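Local coordinates for protein diaminopimelate decarboxylase (Aquifex aeolicus, PDB 2P3E) that probably catalyses the pyridoxal-phosphate-dependent decarboxylation of meso-diaminopimelate to L-lysine, the closing step of lysine biosynthesis, at residues L25-L28 / A29-F32; Y187-A190 / S191-N195. One frame throughout, in Å; residues are numbered along the deposited sequence.

Interaction 1: L25-L28 / A29-F32; sequences LKEL and AQTF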
# COMPACT_ATOMS: atom_id res chain seq x y z
N LEU B 25 2.33 22.37 15.75
CA LEU B 25 1.86 21.04 15.37
C LEU B 25 0.79 20.50 16.30
O LEU B 25 -0.11 19.79 15.88
CB LEU B 25 3.04 20.06 15.24
CG LEU B 25 3.78 20.40 13.94
CD1 LEU B 25 5.09 19.76 13.93
CD2 LEU B 25 2.97 20.02 12.66
N LYS B 26 0.89 20.84 17.59
CA LYS B 26 -0.17 20.44 18.52
C LYS B 26 -1.52 21.06 18.17
O LYS B 26 -2.55 20.38 18.19
CB LYS B 26 0.23 20.72 19.98
CG LYS B 26 -0.82 20.24 20.98
CD LYS B 26 -0.28 20.31 22.40
CE LYS B 26 -1.26 19.71 23.38
NZ LYS B 26 -0.87 20.03 24.80
N GLU B 27 -1.54 22.35 17.85
CA GLU B 27 -2.78 22.98 17.41
C GLU B 27 -3.34 22.35 16.13
O GLU B 27 -4.53 22.10 16.02
CB GLU B 27 -2.64 24.49 17.22
CG GLU B 27 -4.02 25.21 17.07
CD GLU B 27 -4.91 25.14 18.35
OE1 GLU B 27 -4.41 25.37 19.48
OE2 GLU B 27 -6.12 24.86 18.22
N LEU B 28 -2.47 22.10 15.15
CA LEU B 28 -2.90 21.44 13.92
C LEU B 28 -3.51 20.07 14.20
O LEU B 28 -4.55 19.73 13.63
CB LEU B 28 -1.75 21.32 12.91
CG LEU B 28 -1.31 22.64 12.26
CD1 LEU B 28 -0.03 22.40 11.52
CD2 LEU B 28 -2.40 23.18 11.33
N ALA B 29 -2.86 19.29 15.07
CA ALA B 29 -3.35 17.98 15.47
C ALA B 29 -4.71 18.03 16.19
O ALA B 29 -5.60 17.25 15.88
CB ALA B 29 -2.32 17.30 16.35
N GLN B 30 -4.86 18.98 17.11
CA GLN B 30 -6.13 19.18 17.82
C GLN B 30 -7.22 19.72 16.89
O GLN B 30 -8.39 19.36 17.02
CB GLN B 30 -5.94 20.15 19.01
CG GLN B 30 -5.05 19.62 20.12
CD GLN B 30 -4.73 20.69 21.18
OE1 GLN B 30 -4.80 21.90 20.92
NE2 GLN B 30 -4.39 20.25 22.37
N THR B 31 -6.83 20.57 15.94
CA THR B 31 -7.79 21.16 14.99
C THR B 31 -8.23 20.19 13.90
O THR B 31 -9.43 20.06 13.62
CB THR B 31 -7.19 22.43 14.34
OG1 THR B 31 -6.96 23.40 15.37
CG2 THR B 31 -8.11 23.03 13.30
N PHE B 32 -7.27 19.52 13.26
CA PHE B 32 -7.56 18.72 12.06
C PHE B 32 -7.61 17.21 12.30
O PHE B 32 -7.98 16.44 11.41
CB PHE B 32 -6.56 19.07 10.94
CG PHE B 32 -6.70 20.47 10.42
CD1 PHE B 32 -7.79 20.82 9.61
CD2 PHE B 32 -5.77 21.46 10.75
CE1 PHE B 32 -7.94 22.13 9.14
CE2 PHE B 32 -5.91 22.75 10.28
CZ PHE B 32 -7.00 23.09 9.48
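T31 grips the carbonyl of E27 twice, one turn back along helix 25-32. Its OG1 donates to E27 O at 2.8 Å from above the carbonyl plane, while its backbone N, also 2.8 Å from E27 O, comes from the opposite face. Its chi1 of -63° sets OG1 beside the backbone N, on the side from which it meets E27 O. The bonds A29 N to L25 O, Q30 N to K26 O and F32 N to L28 O complete the regular i to i+4 pattern. In the last turn L28 CD2 meets F32 CE2 at 3.7 Å, an apolar contact; T31 CG2 lies over the centre of the same ring. On the polar side, the extended chain of K26 crosses that of Q30, with CE 3.3 Å from NE2, and NZ continues to a salt bridge with E332. Cutting K26 back to an alanine is likely to leave E332 without this positive partner, and the Q30 amide without the aliphatic chain beside it. L25 and A29 face I292 of strand 289-301. The helix is thus amphipathic: L25 and A29 pack on the sheet, whereas E27, Q30 and T31 form an exposed polar side.

Interaction 2: Y187-A190 / S191-N195; sequences YEYA and SKLEN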
# COMPACT_ATOMS: atom_id res chain seq x y z
N TYR B 187 18.03 3.36 -31.38
CA TYR B 187 17.92 4.66 -32.04
C TYR B 187 17.85 4.49 -33.56
O TYR B 187 17.07 5.16 -34.25
CB TYR B 187 19.08 5.58 -31.65
CG TYR B 187 18.82 6.32 -30.36
CD1 TYR B 187 19.35 5.86 -29.15
CD2 TYR B 187 18.03 7.46 -30.34
CE1 TYR B 187 19.10 6.53 -27.95
CE2 TYR B 187 17.77 8.14 -29.14
CZ TYR B 187 18.30 7.66 -27.96
OH TYR B 187 18.04 8.33 -26.79
N GLU B 188 18.67 3.57 -34.07
CA GLU B 188 18.63 3.22 -35.49
C GLU B 188 17.28 2.64 -35.90
O GLU B 188 16.72 3.03 -36.92
CB GLU B 188 19.78 2.26 -35.85
CG GLU B 188 21.17 2.93 -35.85
CD GLU B 188 21.33 4.02 -36.92
OE1 GLU B 188 20.48 4.06 -37.85
OE2 GLU B 188 22.30 4.82 -36.83
N TYR B 189 16.75 1.75 -35.08
CA TYR B 189 15.44 1.16 -35.29
C TYR B 189 14.34 2.23 -35.29
O TYR B 189 13.50 2.28 -36.20
CB TYR B 189 15.15 0.07 -34.25
CG TYR B 189 13.81 -0.61 -34.46
CD1 TYR B 189 13.68 -1.66 -35.38
CD2 TYR B 189 12.67 -0.18 -33.77
CE1 TYR B 189 12.46 -2.28 -35.59
CE2 TYR B 189 11.44 -0.79 -33.97
CZ TYR B 189 11.34 -1.83 -34.89
OH TYR B 189 10.13 -2.45 -35.11
N ALA B 190 14.38 3.10 -34.28
CA ALA B 190 13.39 4.17 -34.14
C ALA B 190 13.43 5.20 -35.28
O ALA B 190 12.41 5.82 -35.58
CB ALA B 190 13.55 4.87 -32.77
N SER B 191 14.59 5.39 -35.90
CA SER B 191 14.71 6.35 -37.01
C SER B 191 13.89 5.94 -38.24
O SER B 191 13.56 6.78 -39.09
CB SER B 191 16.17 6.55 -37.42
OG SER B 191 16.62 5.42 -38.15
N LYS B 192 13.57 4.64 -38.32
CA LYS B 192 12.83 4.10 -39.45
C LYS B 192 11.31 4.11 -39.22
O LYS B 192 10.54 3.74 -40.10
CB LYS B 192 13.33 2.68 -39.78
CG LYS B 192 14.77 2.66 -40.29
CD LYS B 192 15.14 1.33 -40.89
CE LYS B 192 15.76 0.39 -39.88
NZ LYS B 192 17.22 0.66 -39.70
N LEU B 193 10.88 4.55 -38.03
CA LEU B 193 9.45 4.66 -37.71
C LEU B 193 8.93 6.06 -38.00
O LEU B 193 9.26 7.02 -37.31
CB LEU B 193 9.20 4.23 -36.27
CG LEU B 193 9.59 2.78 -35.97
CD1 LEU B 193 9.57 2.48 -34.48
CD2 LEU B 193 8.69 1.80 -36.75
N GLU B 194 8.10 6.17 -39.04
CA GLU B 194 7.74 7.47 -39.61
C GLU B 194 6.94 8.42 -38.70
O GLU B 194 6.98 9.63 -38.90
CB GLU B 194 6.98 7.29 -40.93
OE2 GLU B 194 7.00 5.39 -43.74
N ASN B 195 6.24 7.89 -37.70
CA ASN B 195 5.43 8.73 -36.79
C ASN B 195 6.12 9.12 -35.48
O ASN B 195 5.51 9.76 -34.62
CB ASN B 195 4.08 8.04 -36.49
CG ASN B 195 3.39 7.56 -37.74
OD1 ASN B 195 3.21 8.33 -38.68
ND2 ASN B 195 3.03 6.29 -37.79
O HOH W 1 11.79 8.30 -36.73
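L193 reaches back over the last turn of helix 183-191 to Y189, in the loop that leads into strand 196-202 of the TIM-barrel-type pyridoxal-binding domain. Its CB lies 3.6 Å from A190 O, and CG next approaches Y189 O at 3.9 Å. Because CG stands anti to the carbonyl carbon (chi1 -61°), the branch runs on over the helix end until CD1 meets Y189 CE2 at 3.8 Å, oblique to the ring. Beyond that contact the Y189 hydroxyl bonds to D136 of helix 132-145, whose N139 also touches L193; the helix end and loop therefore lean together on this neighbouring helix. The backbone unwinds with i to i+3 bonds: K192 N donates to Y189 O and L193 N to A190 O, both at 3.2 Å. S191 N still keeps the i to i+4 bond to Y187 O, but at 137° it is far from straight. The S191 hydroxyl turns back to donate to E188 O, and that carbonyl accepts from OG at 2.7 Å and, weakly, from S191 N. A water molecule bridges the carbonyls of the turn, 2.8 Å from A190 O and 2.9 Å from L193 O.

Interactions 1 and 2 come in series along the chain and lie on opposite sides of its centre, with their own centres about 57 Å apart and their nearest atoms about 44 Å apart. They share no helix, strand or sheet. Helix 25-32 follows the small antiparallel sheet near the N-terminus and packs against the mixed sheet through strands 289-301 and 368-371. Residues 187-195 instead join an outer helix of the barrel to strand 196-202 of its parallel sheet, beside helix 132-145. Interaction 1 thus belongs to the part of the chain built on the mixed sheet, and interaction 2 to the barrel built on the parallel sheet; both lie away from the predicted cofactor and substrate sites.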